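Local atomic coordinates of putative sugar isomerase (Parabacteroides distasonis, PDB entry 3LMZ), a protein that is probably a sugar isomerase or epimerase of the xylose isomerase-like TIM-barrel family, its substrate and reaction not established. Residues A94-Y97 with A98-G102; P110-E113 with L114-Y117. All coordinates share one frame; numbering follows the deposited sequence. Where two conformers were deposited one is given.

Contact 1. Residues A94-Y97 with A98-G102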
# COMPACT_ATOMS: atom_id res chain seq x y z
N ALA A 94 19.15 -23.10 -19.88
CA ALA A 94 17.97 -22.33 -19.45
C ALA A 94 16.65 -22.87 -20.02
O ALA A 94 15.66 -22.92 -19.34
CB ALA A 94 18.15 -20.85 -19.84
N PHE A 95 16.68 -23.29 -21.29
CA PHE A 95 15.48 -23.81 -21.93
C PHE A 95 15.15 -25.17 -21.28
O PHE A 95 13.99 -25.45 -21.02
CB PHE A 95 15.64 -23.87 -23.46
CG PHE A 95 15.27 -22.62 -24.15
CD1 PHE A 95 16.13 -21.56 -24.16
CD2 PHE A 95 14.03 -22.46 -24.73
CE1 PHE A 95 15.79 -20.38 -24.81
CE2 PHE A 95 13.67 -21.30 -25.38
CZ PHE A 95 14.56 -20.24 -25.40
N ASP A 96 16.15 -26.01 -21.05
CA ASP A 96 15.85 -27.30 -20.44
C ASP A 96 15.29 -27.11 -19.01
O ASP A 96 14.28 -27.71 -18.63
CB ASP A 96 17.08 -28.21 -20.46
CG ASP A 96 16.82 -29.53 -19.80
OD1 ASP A 96 15.86 -30.23 -20.16
OD2 ASP A 96 17.59 -29.85 -18.87
N TYR A 97 15.88 -26.18 -18.27
CA TYR A 97 15.37 -25.84 -16.93
C TYR A 97 13.92 -25.36 -16.98
O TYR A 97 13.05 -25.88 -16.27
CB TYR A 97 16.29 -24.79 -16.36
CG TYR A 97 15.80 -24.03 -15.12
CD1 TYR A 97 15.79 -24.62 -13.87
CD2 TYR A 97 15.55 -22.66 -15.20
CE1 TYR A 97 15.46 -23.88 -12.72
CE2 TYR A 97 15.21 -21.89 -14.07
CZ TYR A 97 15.18 -22.48 -12.85
OH TYR A 97 14.94 -21.67 -11.76
N ALA A 98 13.60 -24.45 -17.92
CA ALA A 98 12.21 -24.03 -18.04
C ALA A 98 11.24 -25.22 -18.26
O ALA A 98 10.18 -25.30 -17.69
CB ALA A 98 12.04 -23.00 -19.10
N LYS A 99 11.67 -26.13 -19.12
CA LYS A 99 10.82 -27.28 -19.42
C LYS A 99 10.64 -28.14 -18.18
O LYS A 99 9.53 -28.63 -17.89
CB LYS A 99 11.45 -28.10 -20.56
CG LYS A 99 10.65 -29.34 -20.97
CD LYS A 99 11.14 -29.97 -22.27
CE LYS A 99 10.32 -31.20 -22.65
NZ LYS A 99 10.79 -31.79 -23.93
N ARG A 100 11.74 -28.36 -17.46
CA ARG A 100 11.69 -29.18 -16.24
C ARG A 100 10.80 -28.55 -15.15
O ARG A 100 10.18 -29.24 -14.37
CB ARG A 100 13.09 -29.39 -15.69
CG ARG A 100 13.97 -30.29 -16.57
CD ARG A 100 15.39 -30.54 -16.05
NE ARG A 100 15.36 -31.29 -14.81
CZ ARG A 100 15.82 -30.89 -13.62
NH1 ARG A 100 16.49 -29.73 -13.48
NH2 ARG A 100 15.64 -31.69 -12.59
N VAL A 101 10.79 -27.23 -15.10
CA VAL A 101 10.05 -26.45 -14.08
C VAL A 101 8.59 -26.32 -14.53
O VAL A 101 7.73 -25.99 -13.73
CB VAL A 101 10.73 -25.05 -13.84
CG1 VAL A 101 9.92 -24.16 -12.92
CG2 VAL A 101 12.09 -25.27 -13.20
N GLY A 102 8.29 -26.59 -15.81
CA GLY A 102 6.91 -26.57 -16.32
C GLY A 102 6.38 -25.20 -16.70
O GLY A 102 5.18 -24.98 -16.63

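Contact 2. Residues P110-E113 with L114-Y117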
# COMPACT_ATOMS: atom_id res chain seq x y z
N PRO A 110 20.13 -12.28 -23.08
CA PRO A 110 21.14 -12.95 -23.97
C PRO A 110 22.05 -11.92 -24.62
O PRO A 110 21.56 -10.86 -25.08
CB PRO A 110 20.27 -13.61 -25.01
CG PRO A 110 19.08 -12.72 -25.13
CD PRO A 110 18.89 -11.98 -23.81
N ASN A 111 23.33 -12.26 -24.77
CA ASN A 111 24.22 -11.40 -25.54
C ASN A 111 23.58 -11.21 -26.94
O ASN A 111 22.94 -12.12 -27.51
CB ASN A 111 25.60 -12.09 -25.74
CG ASN A 111 26.42 -12.19 -24.47
OD1 ASN A 111 25.93 -11.94 -23.38
ND2 ASN A 111 27.70 -12.55 -24.61
N TYR A 112 23.74 -10.03 -27.52
CA TYR A 112 23.12 -9.75 -28.84
C TYR A 112 23.43 -10.82 -29.87
O TYR A 112 22.58 -11.19 -30.64
CB TYR A 112 23.64 -8.41 -29.43
CG TYR A 112 23.09 -7.14 -28.81
CD1 TYR A 112 21.74 -6.91 -28.69
CD2 TYR A 112 23.94 -6.10 -28.46
CE1 TYR A 112 21.26 -5.77 -28.11
CE2 TYR A 112 23.45 -4.90 -27.91
CZ TYR A 112 22.10 -4.75 -27.73
OH TYR A 112 21.52 -3.61 -27.18
N GLU A 113 24.67 -11.27 -29.90
CA GLU A 113 25.09 -12.23 -30.94
C GLU A 113 24.43 -13.57 -30.80
O GLU A 113 24.53 -14.42 -31.69
CB GLU A 113 26.62 -12.37 -30.99
CG GLU A 113 27.30 -13.07 -29.84
CD GLU A 113 27.58 -12.19 -28.60
OE1 GLU A 113 27.21 -10.97 -28.56
OE2 GLU A 113 28.20 -12.76 -27.64
N LEU A 114 23.82 -13.82 -29.65
CA LEU A 114 23.10 -15.05 -29.37
C LEU A 114 21.62 -15.04 -29.69
O LEU A 114 20.95 -16.07 -29.53
CB LEU A 114 23.31 -15.50 -27.92
CG LEU A 114 24.75 -15.80 -27.51
CD1 LEU A 114 24.87 -16.01 -26.01
CD2 LEU A 114 25.30 -16.99 -28.32
N LEU A 115 21.09 -13.91 -30.17
CA LEU A 115 19.69 -13.84 -30.54
C LEU A 115 19.26 -14.88 -31.60
O LEU A 115 18.20 -15.50 -31.49
CB LEU A 115 19.33 -12.43 -30.96
CG LEU A 115 19.20 -11.46 -29.75
CD1 LEU A 115 19.14 -10.03 -30.26
CD2 LEU A 115 18.06 -11.76 -28.84
N PRO A 116 20.11 -15.13 -32.62
CA PRO A 116 19.74 -16.23 -33.54
C PRO A 116 19.58 -17.60 -32.85
O PRO A 116 18.70 -18.41 -33.18
CB PRO A 116 20.91 -16.24 -34.53
CG PRO A 116 21.43 -14.82 -34.49
CD PRO A 116 21.30 -14.36 -33.06
N TYR A 117 20.42 -17.87 -31.85
CA TYR A 117 20.29 -19.11 -31.11
C TYR A 117 19.03 -19.15 -30.25
O TYR A 117 18.34 -20.17 -30.15
CB TYR A 117 21.56 -19.35 -30.29
CG TYR A 117 21.70 -20.80 -29.84
CD1 TYR A 117 22.10 -21.77 -30.74
CD2 TYR A 117 21.49 -21.19 -28.54
CE1 TYR A 117 22.25 -23.09 -30.39
CE2 TYR A 117 21.61 -22.53 -28.15
CZ TYR A 117 22.04 -23.47 -29.09
OH TYR A 117 22.16 -24.83 -28.76
O HOH W 1 23.47 -17.05 -32.11

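Contact 1. Residues A94-Y97 with A98-G102
The last turns of helix 88-101 bring Tyr97 under Val101, one helical turn further on. Methyl CG2 of Val101 sits over one face of the Tyr97 ring, 4.0 Å from the centroid and 26° off the normal, a CH-pi contact displaced toward the rim, where Tyr97 CE1 lies 3.7 Å from Val101 CG2. The phenol reaches this place because CG stands anti to the backbone N (chi1 166°). Its OH hydrogen-bonds to Leu54 O, while Ile49 and Val80 touch its side chain. Replacing the phenol by an alanine's methyl would probably leave Leu54 O without this donor and open a gap beside Val101 CG2.

Successive i to i+4 bonds carry the backbone, among them Val101 N to Tyr97 O at 2.9 Å. In the TIM barrel this is the helix of the beta-alpha-beta unit that links strand 76-85 to strand 105-110; the methyls of Ala94 and Ala98 touch strand 76-85. Gly102, with positive phi (83°), ends it as C-prime residue of a Schellman motif, Val103 N reaching Ala98 O.

On the more exposed flank, the Asp96 carboxylate, in the conformer given, lies beside Arg100 CD, an arrangement that stays doubtful because Asp96 has a second conformer. The Arg100 guanidinium forms a salt bridge with Asp60 through NH2.

Contact 2. Residues P110-E113 with L114-Y117
The turn that leads from strand 105-110 into helix 115-125 folds Leu115 back against Pro110. This is the packed side of the contact: both residues are buried, and both touch Ile131 of strand 128-132. Methyl CD2 of Leu115 meets Pro110 CG at 4.0 Å, the two side chains running at a slant to each other. The other methyl, CD1, approaches the edge of the Tyr112 ring near its plane, a looser approach of 4.4 Å to Tyr112 CD1. The Tyr112 ring also stacks on His150, its OH hydrogen-bonded to Asp146.

Two i to i+3 backbone bonds close the turn. Leu114 N donates to Asn111 O at 2.9 Å, and Leu115 N to Tyr112 O at 3.1 Å. This short 3-10 turn is the strand-to-helix (beta-alpha) connection of the TIM barrel, and it passes directly into the alpha-helix.

The other flank, by contrast, is more polar and wetter. Asn111 ND2 donates to Glu113 OE2 at 3.1 Å, from the syn side but tilted out of the carboxylate plane, while OE2 lies in the plane of the Asn111 amide. The carboxylate is brought back to the amide by CG lying between the backbone N and the carbonyl carbon (chi1 70°) and by the bend at chi2. Asn111 CB also touches Leu114 CD1, and the Leu114 side chain leans on Ile91. At the exposed Pro116, CD rests 3.5 Å from Glu113 O. That carbonyl takes a hydrogen bond from a water, which in turn weakly accepts from Tyr117 N, so solvent bridges the carbonyl and amide at the start of the helix.

How the contacts relate
Contact 1 comes first along the chain and closes before contact 2 opens. The 94-102 segment ends helix 88-101; strand 105-110 then runs through the parallel part of the barrel sheet, and residues 110-117 turn from that strand into helix 115-125. The two centres are about 19 Å apart and the nearest atoms about 6 Å, so they do not touch. Their helices are nevertheless neighbours: Phe95 packs on Val122 of helix 115-125, and Leu114 and Tyr117 on Ile91 of helix 88-101. Contact 1 thus precedes strand 105-110 and contact 2 follows its C-terminal end, the end at which TIM-barrel enzymes generally hold their active sites, although no site is assigned here.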